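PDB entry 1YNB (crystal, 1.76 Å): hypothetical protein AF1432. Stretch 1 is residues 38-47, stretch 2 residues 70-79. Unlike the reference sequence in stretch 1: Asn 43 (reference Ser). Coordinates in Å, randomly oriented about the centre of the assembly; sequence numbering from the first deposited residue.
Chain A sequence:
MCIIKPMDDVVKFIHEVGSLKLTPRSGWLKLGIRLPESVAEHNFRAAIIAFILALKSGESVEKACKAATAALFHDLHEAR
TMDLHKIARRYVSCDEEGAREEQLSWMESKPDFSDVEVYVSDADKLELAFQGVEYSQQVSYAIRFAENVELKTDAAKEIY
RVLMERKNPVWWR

Stretch 1 38-47: SVAEHNFRAA
Stretch 2 70-79: AALFHDLHEA

Stretch 1 is a cap followed by a helix. Ser 38 (chi1 p) holds the N-cap: Glu 41 N donates to Ser 38 OG at 3.2 Å, and Glu 41 OE1 accepts from Ser 38 N at 2.9 Å. Residues 39-47 are helical, phi/psi near -60/-45. Stretch 2 enters as helix at Ala 70, then passes through type I turns, Phe 73 to Leu 76 and Asp 75 to Glu 78, before helix resumes. Register is set by CA pairs: Ala 47 CA to Ala 71 CA 4.8 Å, Asn 43 CA to Leu 72 CA 5.3 Å.

The apolar contact sits where the backbones come nearest, and small residues permit it. The CA-to-CB bonds of Ala 47 and Ala 71 point toward the opposing stretch; their CB atoms lie 3.9 Å apart, and Ala 71 CB reaches Ala 47 CA at 3.5 Å. Leu 72 leaves its backbone pointing away, but its m,t rotamer returns CD2 to 3.7 Å from Ala 47 CB.

The one direct hydrogen bond across the stretches is buried: Asn 43 (m, chi2 151°), which differs from the reference sequence, donates ND2 to Asp 75 OD2 at 2.9 Å. Asp 75 (m) follows the first helical segment, phi/psi -108/19. Val 39 (t) packs beside this pair, CG1 4.0 Å from Asp 75 CB and 3.6 Å from Glu 78 OE1.

Three waters complete the polar network. Water 1 donates to Asp 75 OD2 (2.6 Å) and hydrogen-bonds His 42 NE2 (2.9 Å; chi1 t) and His 74 ND1 (2.8 Å). Water 2 accepts from Asn 43 ND2 (2.9 Å) and donates to Ala 71 O (2.8 Å). Water 3 donates to Asn 43 OD1 (2.8 Å) and Leu 72 O (2.6 Å), and accepts from Asp 75 N (3.0 Å). The amide suits its place by offering donor and acceptor together.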

ATOM      1  N   SER A  38       4.327   1.927   9.972  1.00 11.60           N
ATOM      2  CA  SER A  38       5.024   3.143  10.393  1.00 13.36           C
ATOM      3  C   SER A  38       3.980   3.976  11.183  1.00 14.75           C
ATOM      4  O   SER A  38       2.769   3.693  11.132  1.00 15.41           O
ATOM      5  CB  SER A  38       5.515   3.958   9.171  1.00 14.96           C
ATOM      6  OG  SER A  38       4.410   4.399   8.394  1.00 16.08           O
ATOM      7  N   VAL A  39       4.453   4.968  11.913  1.00 15.45           N
ATOM      8  CA  VAL A  39       3.521   5.835  12.659  1.00 16.74           C
ATOM      9  C   VAL A  39       2.560   6.499  11.637  1.00 16.07           C
ATOM     10  O   VAL A  39       1.353   6.582  11.863  1.00 16.84           O
ATOM     11  CB  VAL A  39       4.308   6.880  13.437  1.00 17.88           C
ATOM     12  CG1 VAL A  39       3.318   7.918  14.078  1.00 19.14           C
ATOM     13  CG2 VAL A  39       5.089   6.177  14.548  1.00 20.20           C
ATOM     14  N   ALA A  40       3.108   6.965  10.520  1.00 17.18           N
ATOM     15  CA  ALA A  40       2.288   7.497   9.410  1.00 15.28           C
ATOM     16  C   ALA A  40       1.125   6.556   9.009  1.00 17.88           C
ATOM     17  O   ALA A  40      -0.023   7.011   8.820  1.00 15.41           O
ATOM     18  CB  ALA A  40       3.199   7.757   8.165  1.00 15.86           C
ATOM     19  N   GLU A  41       1.400   5.249   8.828  1.00 14.47           N
ATOM     20  CA  GLU A  41       0.349   4.310   8.468  1.00 15.71           C
ATOM     21  C   GLU A  41      -0.709   4.153   9.579  1.00 14.72           C
ATOM     22  O   GLU A  41      -1.906   4.022   9.296  1.00 13.79           O
ATOM     23  CB  GLU A  41       0.980   2.955   8.104  1.00 15.20           C
ATOM     24  CG  GLU A  41       1.740   3.068   6.757  1.00 13.58           C
ATOM     25  CD  GLU A  41       2.660   1.886   6.482  1.00 19.39           C
ATOM     26  OE1 GLU A  41       3.116   1.251   7.462  1.00 16.26           O
ATOM     27  OE2 GLU A  41       2.944   1.624   5.295  1.00 16.53           O
ATOM     28  N   HIS A  42      -0.259   4.124  10.842  1.00 14.95           N
ATOM     29  CA  HIS A  42      -1.195   4.056  11.980  1.00 16.58           C
ATOM     30  C   HIS A  42      -2.147   5.307  11.933  1.00 17.62           C
ATOM     31  O   HIS A  42      -3.356   5.160  12.041  1.00 18.45           O
ATOM     32  CB  HIS A  42      -0.406   4.069  13.305  1.00 14.39           C
ATOM     33  CG  HIS A  42      -1.237   4.381  14.513  1.00 12.35           C
ATOM     34  ND1 HIS A  42      -2.306   3.612  14.897  1.00 13.20           N
ATOM     35  CD2 HIS A  42      -1.154   5.395  15.412  1.00 15.43           C
ATOM     36  CE1 HIS A  42      -2.853   4.130  15.989  1.00 15.90           C
ATOM     37  NE2 HIS A  42      -2.172   5.210  16.323  1.00 14.55           N
ATOM     38  N   ASN A  43      -1.578   6.502  11.772  1.00 19.67           N
ATOM     39  CA  ASN A  43      -2.370   7.767  11.746  1.00 19.77           C
ATOM     40  C   ASN A  43      -3.337   7.793  10.569  1.00 20.43           C
ATOM     41  O   ASN A  43      -4.470   8.298  10.668  1.00 20.00           O
ATOM     42  CB  ASN A  43      -1.448   8.964  11.609  1.00 19.65           C
ATOM     43  CG  ASN A  43      -0.521   9.125  12.783  1.00 21.36           C
ATOM     44  OD1 ASN A  43       0.588   9.651  12.630  1.00 25.68           O
ATOM     45  ND2 ASN A  43      -0.962   8.703  13.965  1.00 23.81           N
ATOM     46  N   PHE A  44      -2.873   7.290   9.431  1.00 17.41           N
ATOM     47  CA  PHE A  44      -3.712   7.210   8.249  1.00 16.64           C
ATOM     48  C   PHE A  44      -4.984   6.464   8.553  1.00 18.49           C
ATOM     49  O   PHE A  44      -6.092   6.983   8.343  1.00 18.10           O
ATOM     50  CB  PHE A  44      -2.965   6.481   7.099  1.00 15.36           C
ATOM     51  CG  PHE A  44      -3.847   6.086   5.938  1.00 17.30           C
ATOM     52  CD1 PHE A  44      -4.321   7.066   5.023  1.00 16.38           C
ATOM     53  CD2 PHE A  44      -4.232   4.744   5.749  1.00 18.73           C
ATOM     54  CE1 PHE A  44      -5.143   6.701   3.978  1.00 18.07           C
ATOM     55  CE2 PHE A  44      -5.075   4.373   4.680  1.00 18.64           C
ATOM     56  CZ  PHE A  44      -5.533   5.378   3.788  1.00 17.50           C
ATOM     57  N   ARG A  45      -4.854   5.213   9.016  1.00 16.02           N
ATOM     58  CA  ARG A  45      -6.065   4.469   9.244  1.00 14.51           C
ATOM     59  C   ARG A  45      -6.829   4.961  10.468  1.00 14.35           C
ATOM     60  O   ARG A  45      -8.059   4.900  10.472  1.00 17.42           O
ATOM     61  CB  ARG A  45      -5.806   2.961   9.342  1.00 15.57           C
ATOM     62  CG  ARG A  45      -7.106   2.180   9.430  1.00 14.54           C
ATOM     63  CD  ARG A  45      -6.995   0.716   9.074  1.00 18.31           C
ATOM     64  NE  ARG A  45      -6.079   0.001   9.976  1.00 17.54           N
ATOM     65  CZ  ARG A  45      -5.967  -1.331   9.998  1.00 17.85           C
ATOM     66  NH1 ARG A  45      -6.703  -2.073   9.197  1.00 17.27           N
ATOM     67  NH2 ARG A  45      -5.086  -1.914  10.801  1.00 16.31           N
ATOM     68  N   ALA A  46      -6.117   5.469  11.472  1.00 14.54           N
ATOM     69  CA  ALA A  46      -6.822   5.958  12.650  1.00 14.47           C
ATOM     70  C   ALA A  46      -7.682   7.168  12.222  1.00 17.86           C
ATOM     71  O   ALA A  46      -8.794   7.356  12.758  1.00 19.39           O
ATOM     72  CB  ALA A  46      -5.836   6.379  13.719  1.00 15.66           C
ATOM     73  N   ALA A  47      -7.159   7.971  11.295  1.00 17.12           N
ATOM     74  CA  ALA A  47      -7.924   9.134  10.813  1.00 18.58           C
ATOM     75  C   ALA A  47      -9.193   8.689  10.135  1.00 19.94           C
ATOM     76  O   ALA A  47     -10.271   9.227  10.413  1.00 20.84           O
ATOM     77  CB  ALA A  47      -7.055  10.024   9.902  1.00 19.06           C
ATOM     78  N   ALA A  70      -7.830  15.735  13.169  1.00 21.83           N
ATOM     79  CA  ALA A  70      -7.218  15.740  14.472  1.00 21.24           C
ATOM     80  C   ALA A  70      -6.434  14.444  14.692  1.00 22.01           C
ATOM     81  O   ALA A  70      -5.390  14.441  15.347  1.00 23.07           O
ATOM     82  CB  ALA A  70      -8.317  15.876  15.558  1.00 22.84           C
ATOM     83  N   ALA A  71      -6.955  13.349  14.167  1.00 23.30           N
ATOM     84  CA  ALA A  71      -6.263  12.058  14.300  1.00 22.72           C
ATOM     85  C   ALA A  71      -4.930  12.115  13.542  1.00 24.56           C
ATOM     86  O   ALA A  71      -3.928  11.523  13.986  1.00 23.36           O
ATOM     87  CB  ALA A  71      -7.132  10.934  13.724  1.00 22.68           C
ATOM     88  N   LEU A  72      -4.896  12.807  12.403  1.00 25.02           N
ATOM     89  CA  LEU A  72      -3.637  12.900  11.650  1.00 25.48           C
ATOM     90  C   LEU A  72      -2.547  13.610  12.429  1.00 27.55           C
ATOM     91  O   LEU A  72      -1.362  13.277  12.301  1.00 27.04           O
ATOM     92  CB  LEU A  72      -3.844  13.631  10.336  1.00 25.70           C
ATOM     93  CG  LEU A  72      -4.686  12.929   9.295  1.00 26.89           C
ATOM     94  CD1 LEU A  72      -4.979  13.921   8.143  1.00 27.23           C
ATOM     95  CD2 LEU A  72      -3.905  11.702   8.768  1.00 26.52           C
ATOM     96  N   PHE A  73      -2.927  14.621  13.218  1.00 27.59           N
ATOM     97  CA  PHE A  73      -1.971  15.381  14.024  1.00 29.10           C
ATOM     98  C   PHE A  73      -1.675  14.768  15.389  1.00 30.35           C
ATOM     99  O   PHE A  73      -0.820  15.270  16.133  1.00 30.64           O
ATOM    100  CB  PHE A  73      -2.498  16.811  14.242  1.00 30.45           C
ATOM    101  CG  PHE A  73      -2.353  17.693  13.042  1.00 30.70           C
ATOM    102  CD1 PHE A  73      -1.171  18.422  12.840  1.00 32.42           C
ATOM    103  CD2 PHE A  73      -3.338  17.730  12.069  1.00 30.22           C
ATOM    104  CE1 PHE A  73      -0.984  19.176  11.660  1.00 32.86           C
ATOM    105  CE2 PHE A  73      -3.169  18.481  10.885  1.00 32.46           C
ATOM    106  CZ  PHE A  73      -1.986  19.200  10.684  1.00 31.80           C
ATOM    107  N   HIS A  74      -2.369  13.690  15.718  1.00 31.57           N
ATOM    108  CA  HIS A  74      -2.242  13.056  17.019  1.00 33.87           C
ATOM    109  C   HIS A  74      -0.839  12.674  17.488  1.00 34.20           C
ATOM    110  O   HIS A  74      -0.443  13.016  18.596  1.00 34.84           O
ATOM    111  CB  HIS A  74      -3.174  11.844  17.081  1.00 36.15           C
ATOM    112  CG  HIS A  74      -3.403  11.331  18.467  1.00 38.98           C
ATOM    113  ND1 HIS A  74      -3.648  10.000  18.739  1.00 38.98           N
ATOM    114  CD2 HIS A  74      -3.452  11.976  19.657  1.00 39.09           C
ATOM    115  CE1 HIS A  74      -3.839   9.849  20.039  1.00 41.21           C
ATOM    116  NE2 HIS A  74      -3.724  11.032  20.617  1.00 39.65           N
ATOM    117  N   ASP A  75      -0.055  11.983  16.675  1.00 33.99           N
ATOM    118  CA  ASP A  75       1.281  11.632  17.166  1.00 34.87           C
ATOM    119  C   ASP A  75       2.332  12.434  16.470  1.00 33.99           C
ATOM    120  O   ASP A  75       3.491  12.073  16.495  1.00 34.77           O
ATOM    121  CB  ASP A  75       1.573  10.146  16.923  1.00 35.58           C
ATOM    122  CG  ASP A  75       0.471   9.266  17.399  1.00 36.67           C
ATOM    123  OD1 ASP A  75      -0.040   9.517  18.520  1.00 37.90           O
ATOM    124  OD2 ASP A  75       0.112   8.330  16.654  1.00 36.32           O
ATOM    125  N   LEU A  76       1.943  13.549  15.864  1.00 32.92           N
ATOM    126  CA  LEU A  76       2.899  14.296  15.099  1.00 32.54           C
ATOM    127  C   LEU A  76       4.214  14.559  15.794  1.00 32.24           C
ATOM    128  O   LEU A  76       5.281  14.482  15.176  1.00 33.40           O
ATOM    129  CB  LEU A  76       2.263  15.596  14.613  1.00 32.96           C
ATOM    130  CG  LEU A  76       2.530  15.797  13.124  1.00 34.41           C
ATOM    131  CD1 LEU A  76       2.129  14.533  12.344  1.00 33.59           C
ATOM    132  CD2 LEU A  76       1.745  17.007  12.611  1.00 35.67           C
ATOM    133  N   HIS A  77       4.158  14.863  17.078  1.00 30.84           N
ATOM    134  CA  HIS A  77       5.392  15.142  17.806  1.00 32.27           C
ATOM    135  C   HIS A  77       6.329  13.929  17.830  1.00 29.87           C
ATOM    136  O   HIS A  77       7.516  14.089  18.051  1.00 30.95           O
ATOM    137  CB  HIS A  77       5.068  15.583  19.236  1.00 33.74           C
ATOM    138  CG  HIS A  77       4.341  14.543  20.017  1.00 34.95           C
ATOM    139  ND1 HIS A  77       4.993  13.613  20.800  1.00 37.63           N
ATOM    140  CD2 HIS A  77       3.034  14.195  20.030  1.00 35.01           C
ATOM    141  CE1 HIS A  77       4.119  12.732  21.253  1.00 35.25           C
ATOM    142  NE2 HIS A  77       2.924  13.059  20.796  1.00 36.44           N
ATOM    143  N   GLU A  78       5.804  12.725  17.603  1.00 28.58           N
ATOM    144  CA  GLU A  78       6.668  11.530  17.623  1.00 29.47           C
ATOM    145  C   GLU A  78       7.759  11.581  16.534  1.00 29.43           C
ATOM    146  O   GLU A  78       8.720  10.773  16.532  1.00 29.78           O
ATOM    147  CB  GLU A  78       5.820  10.261  17.495  1.00 29.62           C
ATOM    148  CG  GLU A  78       4.933  10.017  18.726  1.00 31.38           C
ATOM    149  CD  GLU A  78       4.146   8.719  18.658  1.00 32.06           C
ATOM    150  OE1 GLU A  78       4.088   8.091  17.577  1.00 31.49           O
ATOM    151  OE2 GLU A  78       3.556   8.324  19.693  1.00 32.65           O
ATOM    152  N   ALA A  79       7.620  12.535  15.616  1.00 29.44           N
ATOM    153  CA  ALA A  79       8.612  12.721  14.559  1.00 30.54           C
ATOM    154  C   ALA A  79       9.919  13.064  15.249  1.00 31.75           C
ATOM    155  O   ALA A  79      10.999  12.758  14.744  1.00 31.26           O
ATOM    156  CB  ALA A  79       8.209  13.863  13.642  1.00 30.01           C
TER
HETATM  157  O   HOH W   1      -2.440   7.981  17.148  1.00 41.93           O
HETATM  158  O   HOH W   2      -3.691   8.823  14.791  1.00 29.82           O
HETATM  159  O   HOH W   3       0.463  12.180  13.745  1.00 38.17           O